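Local atomic coordinates of N-acetylglucosamine-6-phosphate deacetylase (Thermotoga maritima, PDB entry 1O12), a protein that probably removes the acetyl group from N-acetylglucosamine-6-phosphate, as a metal-dependent hydrolase that binds one divalent metal cation per subunit. Residues V52-F57 with V354-D359; S132-G137 with G213-H218; A186-A191 with I207-N212. All coordinates share one frame; numbering follows the deposited sequence.

Interaction 1: residues V52-F57 with V354-D359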
loop_
_atom_site.group_PDB
_atom_site.type_symbol
_atom_site.label_atom_id
_atom_site.label_comp_id
_atom_site.label_asym_id
_atom_site.label_seq_id
_atom_site.Cartn_x
_atom_site.Cartn_y
_atom_site.Cartn_z
ATOM N N VAL A 52 -18.661 23.911 14.109
ATOM C CA VAL A 52 -17.728 22.879 14.542
ATOM C C VAL A 52 -16.586 23.535 15.284
ATOM O O VAL A 52 -16.153 24.621 14.921
ATOM C CB VAL A 52 -17.151 22.079 13.327
ATOM C CG1 VAL A 52 -16.289 20.926 13.821
ATOM C CG2 VAL A 52 -18.279 21.571 12.455
ATOM N N LEU A 53 -16.117 22.883 16.337
ATOM C CA LEU A 53 -14.989 23.398 17.117
ATOM C C LEU A 53 -13.944 22.290 17.105
ATOM O O LEU A 53 -14.238 21.149 17.489
ATOM C CB LEU A 53 -15.387 23.680 18.557
ATOM C CG LEU A 53 -14.346 24.496 19.332
ATOM C CD1 LEU A 53 -14.440 25.938 18.885
ATOM C CD2 LEU A 53 -14.576 24.417 20.857
HETATM N N MSE A 54 -12.740 22.613 16.648
HETATM C CA MSE A 54 -11.666 21.629 16.587
HETATM C C MSE A 54 -10.384 22.203 17.191
HETATM O O MSE A 54 -10.270 23.422 17.389
HETATM C CB MSE A 54 -11.358 21.252 15.132
HETATM C CG MSE A 54 -12.540 20.879 14.257
HETATM SE SE MSE A 54 -11.942 20.433 12.410
HETATM C CE MSE A 54 -10.922 18.802 12.878
ATOM N N PRO A 55 -9.402 21.330 17.484
ATOM C CA PRO A 55 -8.122 21.788 18.050
ATOM C C PRO A 55 -7.459 22.670 16.984
ATOM O O PRO A 55 -7.644 22.428 15.798
ATOM C CB PRO A 55 -7.349 20.485 18.268
ATOM C CG PRO A 55 -8.449 19.494 18.512
ATOM C CD PRO A 55 -9.467 19.861 17.455
ATOM N N GLY A 56 -6.725 23.700 17.399
ATOM C CA GLY A 56 -6.071 24.567 16.436
ATOM C C GLY A 56 -5.180 23.750 15.500
ATOM O O GLY A 56 -4.411 22.914 15.950
ATOM N N PHE A 57 -5.302 23.981 14.197
ATOM C CA PHE A 57 -4.511 23.265 13.208
ATOM C C PHE A 57 -3.030 23.516 13.447
ATOM O O PHE A 57 -2.650 24.545 14.014
ATOM C CB PHE A 57 -4.881 23.719 11.799
ATOM C CG PHE A 57 -6.317 23.448 11.436
ATOM C CD1 PHE A 57 -6.985 24.260 10.518
ATOM C CD2 PHE A 57 -7.006 22.376 12.013
ATOM C CE1 PHE A 57 -8.313 24.010 10.182
ATOM C CE2 PHE A 57 -8.335 22.116 11.686
ATOM C CZ PHE A 57 -8.987 22.929 10.774
ATOM N N VAL A 354 -10.114 26.178 16.788
ATOM C CA VAL A 354 -10.614 26.766 15.568
ATOM C C VAL A 354 -12.098 26.436 15.447
ATOM O O VAL A 354 -12.516 25.284 15.613
ATOM C CB VAL A 354 -9.850 26.262 14.313
ATOM C CG1 VAL A 354 -9.900 24.738 14.221
ATOM C CG2 VAL A 354 -10.430 26.923 13.052
ATOM N N LEU A 355 -12.901 27.460 15.189
ATOM C CA LEU A 355 -14.339 27.268 15.007
ATOM C C LEU A 355 -14.617 27.330 13.501
ATOM O O LEU A 355 -14.089 28.203 12.815
ATOM C CB LEU A 355 -15.124 28.363 15.718
ATOM C CG LEU A 355 -16.635 28.109 15.747
ATOM C CD1 LEU A 355 -16.955 26.986 16.769
ATOM C CD2 LEU A 355 -17.359 29.408 16.116
ATOM N N LEU A 356 -15.443 26.413 12.993
ATOM C CA LEU A 356 -15.754 26.363 11.568
ATOM C C LEU A 356 -17.244 26.220 11.272
ATOM O O LEU A 356 -18.010 25.844 12.156
ATOM C CB LEU A 356 -15.027 25.178 10.951
ATOM C CG LEU A 356 -13.572 25.012 11.409
ATOM C CD1 LEU A 356 -13.493 24.165 12.671
ATOM C CD2 LEU A 356 -12.775 24.396 10.276
ATOM N N ASP A 357 -17.664 26.523 10.039
ATOM C CA ASP A 357 -19.071 26.312 9.684
ATOM C C ASP A 357 -19.112 24.828 9.286
ATOM O O ASP A 357 -18.052 24.187 9.219
ATOM C CB ASP A 357 -19.534 27.218 8.535
ATOM C CG ASP A 357 -18.828 26.937 7.235
ATOM O OD1 ASP A 357 -18.447 25.784 6.985
ATOM O OD2 ASP A 357 -18.666 27.875 6.431
ATOM N N GLU A 358 -20.297 24.276 9.013
ATOM C CA GLU A 358 -20.391 22.850 8.686
ATOM C C GLU A 358 -19.621 22.424 7.455
ATOM O O GLU A 358 -19.284 21.245 7.311
ATOM C CB GLU A 358 -21.853 22.396 8.572
ATOM C CG GLU A 358 -22.681 23.105 7.522
ATOM C CD GLU A 358 -24.019 22.408 7.291
ATOM O OE1 GLU A 358 -24.054 21.366 6.569
ATOM O OE2 GLU A 358 -25.035 22.899 7.851
ATOM N N ASP A 359 -19.348 23.369 6.563
ATOM C CA ASP A 359 -18.562 23.073 5.376
ATOM C C ASP A 359 -17.073 23.179 5.668
ATOM O O ASP A 359 -16.248 23.095 4.758
ATOM C CB ASP A 359 -18.903 24.032 4.241
ATOM C CG ASP A 359 -20.202 23.669 3.552
ATOM O OD1 ASP A 359 -20.307 22.510 3.044
ATOM O OD2 ASP A 359 -21.105 24.547 3.525
#
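V52-P55 and V354-L356 run antiparallel, their axes 4.7 Å apart, and V52 with L356 and M54 with V354 form two hydrogen-bonded pairs flanking the non-hydrogen-bonded pair L53-L355. Each hydrogen-bonded pair closes a two-bond ring, from V52 N to L356 O at 2.8 Å and from M54 N to V354 O at 2.9 Å, with the reciprocal bonds alike. On the face of L53 and L355 the two leucines cross at about a right angle, CD1 of L53 meeting CD1 of L355 at 3.4 Å. The ladder joins strand 353-356, late in the chain, to strand 52-59, which also pairs in parallel with strand 18-22 and with strand 87-93 of the TIM-barrel-like amidohydrolase fold. On the other face the selenomethionine M54 lays CG against CD1 of L356, 3.8 Å away, again crosswise. V354 CG1, held between its backbone N and carbonyl carbon (chi1 56°), sits over one face of the F57 ring, 4.1 Å from the centroid and displaced toward the rim. L356 reaches F57 tip to tip, CD2 to CZ at 4.1 Å, while helix 322-336 packs on M54 and F57.

Interaction 2: residues S132-G137 with G213-H218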
loop_
_atom_site.group_PDB
_atom_site.type_symbol
_atom_site.label_atom_id
_atom_site.label_comp_id
_atom_site.label_asym_id
_atom_site.label_seq_id
_atom_site.Cartn_x
_atom_site.Cartn_y
_atom_site.Cartn_z
ATOM N N SER A 132 19.366 13.886 -0.592
ATOM C CA SER A 132 19.877 13.233 -1.786
ATOM C C SER A 132 19.765 14.188 -2.979
ATOM O O SER A 132 18.720 14.817 -3.193
ATOM C CB SER A 132 19.049 11.981 -2.042
ATOM O OG SER A 132 19.181 11.518 -3.362
ATOM N N LYS A 133 20.842 14.325 -3.748
ATOM C CA LYS A 133 20.777 15.189 -4.928
ATOM C C LYS A 133 19.892 14.518 -5.996
ATOM O O LYS A 133 19.281 15.206 -6.823
ATOM C CB LYS A 133 22.179 15.457 -5.493
ATOM C CG LYS A 133 23.059 16.352 -4.608
ATOM C CD LYS A 133 24.512 16.175 -4.983
ATOM C CE LYS A 133 25.425 17.044 -4.159
ATOM N NZ LYS A 133 26.788 17.081 -4.776
ATOM N N GLU A 134 19.799 13.185 -5.965
ATOM C CA GLU A 134 18.992 12.467 -6.946
ATOM C C GLU A 134 17.473 12.657 -6.741
ATOM O O GLU A 134 16.664 12.390 -7.636
ATOM C CB GLU A 134 19.351 10.975 -6.933
ATOM C CG GLU A 134 18.892 10.251 -8.200
ATOM C CD GLU A 134 19.213 8.759 -8.210
ATOM O OE1 GLU A 134 20.391 8.408 -7.934
ATOM O OE2 GLU A 134 18.297 7.945 -8.512
ATOM N N LYS A 135 17.093 13.121 -5.557
ATOM C CA LYS A 135 15.697 13.371 -5.249
ATOM C C LYS A 135 15.641 14.768 -4.636
ATOM O O LYS A 135 14.890 15.031 -3.709
ATOM C CB LYS A 135 15.175 12.317 -4.260
ATOM C CG LYS A 135 14.849 10.974 -4.895
ATOM C CD LYS A 135 13.729 11.144 -5.902
ATOM C CE LYS A 135 13.399 9.867 -6.607
ATOM N NZ LYS A 135 12.323 10.078 -7.624
ATOM N N LYS A 136 16.457 15.660 -5.181
ATOM C CA LYS A 136 16.546 17.030 -4.712
ATOM C C LYS A 136 15.293 17.849 -4.958
ATOM O O LYS A 136 14.942 18.705 -4.152
ATOM C CB LYS A 136 17.725 17.732 -5.391
ATOM C CG LYS A 136 17.541 17.970 -6.881
ATOM C CD LYS A 136 18.819 18.523 -7.511
ATOM C CE LYS A 136 18.634 18.795 -9.016
ATOM N NZ LYS A 136 17.765 19.992 -9.295
ATOM N N GLY A 137 14.652 17.606 -6.093
ATOM C CA GLY A 137 13.449 18.324 -6.479
ATOM C C GLY A 137 13.205 19.700 -5.891
ATOM O O GLY A 137 12.754 19.834 -4.752
ATOM N N GLY A 213 9.529 12.730 -3.814
ATOM C CA GLY A 213 10.941 12.752 -3.438
ATOM C C GLY A 213 11.479 11.459 -2.862
ATOM O O GLY A 213 12.382 11.471 -2.024
ATOM N N LEU A 214 10.925 10.338 -3.298
ATOM C CA LEU A 214 11.369 9.037 -2.817
ATOM C C LEU A 214 11.399 8.042 -3.963
ATOM O O LEU A 214 10.751 8.246 -5.004
ATOM C CB LEU A 214 10.422 8.532 -1.736
ATOM C CG LEU A 214 10.280 9.457 -0.523
ATOM C CD1 LEU A 214 8.876 9.301 0.053
ATOM C CD2 LEU A 214 11.367 9.147 0.513
ATOM N N LYS A 215 12.168 6.974 -3.801
ATOM C CA LYS A 215 12.183 5.975 -4.841
ATOM C C LYS A 215 10.819 5.284 -4.676
ATOM O O LYS A 215 10.324 5.123 -3.551
ATOM C CB LYS A 215 13.305 4.968 -4.616
ATOM C CG LYS A 215 13.470 3.981 -5.764
ATOM C CD LYS A 215 14.511 4.439 -6.800
ATOM C CE LYS A 215 15.941 4.271 -6.299
ATOM N NZ LYS A 215 16.904 4.882 -7.251
ATOM N N PRO A 216 10.171 4.912 -5.793
ATOM C CA PRO A 216 8.874 4.241 -5.745
ATOM C C PRO A 216 8.940 2.874 -5.049
ATOM O O PRO A 216 10.019 2.373 -4.686
ATOM C CB PRO A 216 8.514 4.092 -7.217
ATOM C CG PRO A 216 9.139 5.325 -7.838
ATOM C CD PRO A 216 10.488 5.363 -7.163
ATOM N N LEU A 217 7.767 2.277 -4.878
ATOM C CA LEU A 217 7.650 0.969 -4.272
ATOM C C LEU A 217 7.856 -0.102 -5.356
ATOM O O LEU A 217 7.116 -0.167 -6.353
ATOM C CB LEU A 217 6.267 0.840 -3.658
ATOM C CG LEU A 217 5.903 -0.488 -3.021
ATOM C CD1 LEU A 217 6.330 -0.457 -1.598
ATOM C CD2 LEU A 217 4.391 -0.706 -3.116
ATOM N N HIS A 218 8.871 -0.935 -5.167
ATOM C CA HIS A 218 9.155 -2.007 -6.108
ATOM C C HIS A 218 8.852 -3.378 -5.497
ATOM O O HIS A 218 8.805 -3.524 -4.264
ATOM C CB HIS A 218 10.616 -1.936 -6.576
ATOM C CG HIS A 218 10.903 -0.745 -7.432
ATOM N ND1 HIS A 218 10.160 -0.443 -8.556
ATOM C CD2 HIS A 218 11.820 0.247 -7.309
ATOM C CE1 HIS A 218 10.606 0.683 -9.085
ATOM N NE2 HIS A 218 11.610 1.124 -8.346
#
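K135 lays its side chain lengthwise over the backbone of G213 and L214, and beside it E134 and K215 reach across to each other. The K135 chain sets off with CG anti to its own carbonyl carbon and bends at chi2 (-63°), then runs straight. Its methylenes pass the other backbone in order: CB lies 3.7 Å from G213 O, CD lies 3.8 Å from G213 C, and CE is 3.5 Å from L214 O. NZ comes within 3.6 Å of that same L214 O. E134 is extended beyond CG and brings OE2 to K215 NZ at 3.6 Å, a long salt bridge in which the two side chains cross obliquely. K215 meets it by folding, with bends at chi2 and chi3. G213 adopts a backbone conformation (phi 79°, psi 31°) in which a CB would jam against the preceding carbonyl oxygen. G213 is a predicted substrate-binding residue, so the contact joins two loops beside the active site; K135 O accepts from H188 ND1, placing this loop in the second shell of the iron. L214 packs on helix 223-230, and P216 on L217 of the second subunit. K135 NZ and K215 NZ stand 6.9 Å apart, and the carboxylate of E134 probably offsets some of their mutual repulsion; with aliphatic carbon on carbonyl oxygen and one long ion pair, this is a light surface contact.

Interaction 3: residues A186-A191 with I207-N212; sequences AGHSIA and ITHFPN. With FE (Fe (III) ion), chain C.
H188 and H209 meet at the iron ion, each giving it NE2, at 2.2 Å from H188 and 2.3 Å from H209. Their rings are nearly perpendicular, planes at 85°, and the two NE2 atoms lie 3.3 Å apart because both coordinate the metal. CE1 of H188 lies at the edge of the H209 ring, in its plane. H209 CG takes the position between backbone N and carbonyl carbon (chi1 53°), and one face of its ring is covered by T208 CG2, 3.9 Å above the centre. Outside the two segments, K135 O at ND1 and the iron at NE2 together fix the H188 ring, and E127 supplies the third protein ligand. Among backbone bonds, T208 N donates to A186 O at 2.6 Å, beside the single beta bridge of A186 with I207. T208 CB also lies 4.1 Å from G187 CA, where glycine has no side chain between the two backbones. A water spans the loops: it accepts from H188 N at 3.0 Å and lies within hydrogen-bonding distance of T208 O and N212 O. Within A186-A191, S189 OG accepts from A191 N, an ST turn. N212 is a predicted substrate-binding residue, and D267, the predicted proton donor/acceptor, lies near H209. Two histidines on loops following successive strands, binding one metal beside a glutamate, make a mononuclear site of the amidohydrolase TIM barrel.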
loop_
_atom_site.group_PDB
_atom_site.type_symbol
_atom_site.label_atom_id
_atom_site.label_comp_id
_atom_site.label_asym_id
_atom_site.label_seq_id
_atom_site.Cartn_x
_atom_site.Cartn_y
_atom_site.Cartn_z
ATOM N N ALA A 186 12.395 11.546 7.374
ATOM C CA ALA A 186 13.046 11.088 6.146
ATOM C C ALA A 186 12.318 11.630 4.929
ATOM O O ALA A 186 11.081 11.620 4.870
ATOM C CB ALA A 186 13.082 9.563 6.104
ATOM N N GLY A 187 13.105 12.111 3.969
ATOM C CA GLY A 187 12.579 12.665 2.737
ATOM C C GLY A 187 13.717 13.030 1.799
ATOM O O GLY A 187 14.867 13.181 2.236
ATOM N N HIS A 188 13.393 13.156 0.506
ATOM C CA HIS A 188 14.364 13.490 -0.543
ATOM C C HIS A 188 15.490 12.485 -0.510
ATOM O O HIS A 188 16.652 12.842 -0.433
ATOM C CB HIS A 188 14.892 14.895 -0.307
ATOM C CG HIS A 188 13.843 15.946 -0.461
ATOM N ND1 HIS A 188 13.312 16.293 -1.691
ATOM C CD2 HIS A 188 13.196 16.704 0.458
ATOM C CE1 HIS A 188 12.391 17.226 -1.522
ATOM N NE2 HIS A 188 12.300 17.493 -0.228
ATOM N N SER A 189 15.124 11.216 -0.581
ATOM C CA SER A 189 16.085 10.141 -0.478
ATOM C C SER A 189 15.833 8.969 -1.410
ATOM O O SER A 189 14.717 8.768 -1.887
ATOM C CB SER A 189 16.069 9.650 0.969
ATOM O OG SER A 189 16.319 8.261 1.072
ATOM N N ILE A 190 16.881 8.199 -1.689
ATOM C CA ILE A 190 16.706 6.998 -2.517
ATOM C C ILE A 190 17.003 5.787 -1.658
ATOM O O ILE A 190 17.073 4.681 -2.147
ATOM C CB ILE A 190 17.626 6.943 -3.771
ATOM C CG1 ILE A 190 19.076 7.211 -3.383
ATOM C CG2 ILE A 190 17.115 7.883 -4.833
ATOM C CD1 ILE A 190 19.957 7.437 -4.621
ATOM N N ALA A 191 17.170 6.010 -0.366
ATOM C CA ALA A 191 17.458 4.931 0.556
ATOM C C ALA A 191 16.543 3.708 0.399
ATOM O O ALA A 191 15.342 3.808 0.091
ATOM C CB ALA A 191 17.386 5.447 1.988
ATOM N N ILE A 207 8.002 10.447 7.723
ATOM C CA ILE A 207 8.408 10.643 6.328
ATOM C C ILE A 207 7.865 11.994 5.769
ATOM O O ILE A 207 6.667 12.295 5.903
ATOM C CB ILE A 207 7.947 9.472 5.478
ATOM C CG1 ILE A 207 8.713 8.220 5.917
ATOM C CG2 ILE A 207 8.180 9.779 3.986
ATOM C CD1 ILE A 207 8.377 6.990 5.141
ATOM N N THR A 208 8.764 12.802 5.183
ATOM C CA THR A 208 8.447 14.139 4.652
ATOM C C THR A 208 7.743 14.063 3.286
ATOM O O THR A 208 8.194 13.364 2.371
ATOM C CB THR A 208 9.765 15.037 4.613
ATOM O OG1 THR A 208 10.247 15.194 5.947
ATOM C CG2 THR A 208 9.518 16.437 4.032
ATOM N N HIS A 209 6.661 14.833 3.173
ATOM C CA HIS A 209 5.735 14.834 2.028
ATOM C C HIS A 209 5.795 13.573 1.163
ATOM O O HIS A 209 6.378 13.549 0.076
ATOM C CB HIS A 209 5.817 16.121 1.174
ATOM C CG HIS A 209 7.188 16.476 0.708
ATOM N ND1 HIS A 209 8.101 15.537 0.290
ATOM C CD2 HIS A 209 7.801 17.678 0.589
ATOM C CE1 HIS A 209 9.222 16.144 -0.060
ATOM N NE2 HIS A 209 9.066 17.443 0.114
ATOM N N PHE A 210 5.194 12.519 1.719
ATOM C CA PHE A 210 5.082 11.188 1.117
ATOM C C PHE A 210 4.065 11.263 -0.024
ATOM O O PHE A 210 2.980 11.823 0.138
ATOM C CB PHE A 210 4.583 10.214 2.194
ATOM C CG PHE A 210 4.347 8.805 1.707
ATOM C CD1 PHE A 210 5.315 7.823 1.893
ATOM C CD2 PHE A 210 3.146 8.458 1.084
ATOM C CE1 PHE A 210 5.102 6.528 1.477
ATOM C CE2 PHE A 210 2.916 7.162 0.657
ATOM C CZ PHE A 210 3.893 6.189 0.853
ATOM N N PRO A 211 4.383 10.669 -1.181
ATOM C CA PRO A 211 5.619 9.946 -1.482
ATOM C C PRO A 211 6.519 10.753 -2.410
ATOM O O PRO A 211 7.402 10.191 -3.061
ATOM C CB PRO A 211 5.104 8.717 -2.178
ATOM C CG PRO A 211 4.078 9.344 -3.081
ATOM C CD PRO A 211 3.362 10.354 -2.195
ATOM N N ASN A 212 6.291 12.057 -2.492
ATOM C CA ASN A 212 7.131 12.863 -3.381
ATOM C C ASN A 212 8.585 12.863 -2.890
ATOM O O ASN A 212 8.850 12.972 -1.691
ATOM C CB ASN A 212 6.630 14.312 -3.459
ATOM C CG ASN A 212 5.102 14.422 -3.563
ATOM O OD1 ASN A 212 4.423 14.757 -2.578
ATOM N ND2 ASN A 212 4.560 14.154 -4.758
HETATM FE FE FE C . 10.686 19.025 -0.377
HETATM O O HOH W 1 10.394 12.984 0.345
#

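How the interactions relate
Interactions 2 and 3 adjoin, their centres about 7 Å apart, whereas interaction 1 lies on the opposite side of the chain's centre, its centre about 30 Å from that of interaction 3. Both of the others are nested in the long loop that interaction 1 closes. Interactions 1 and 3 are buried, interaction 2 lies at the surface. Chemistry follows place: a strand ladder with apolar side chains in 1, one long salt bridge and aliphatic carbon on backbone in 2, metal coordination and water in 3. Interactions 2 and 3 share the loop after strand 206-207, are linked through K135 and S132 to H188, and both touch the second subunit.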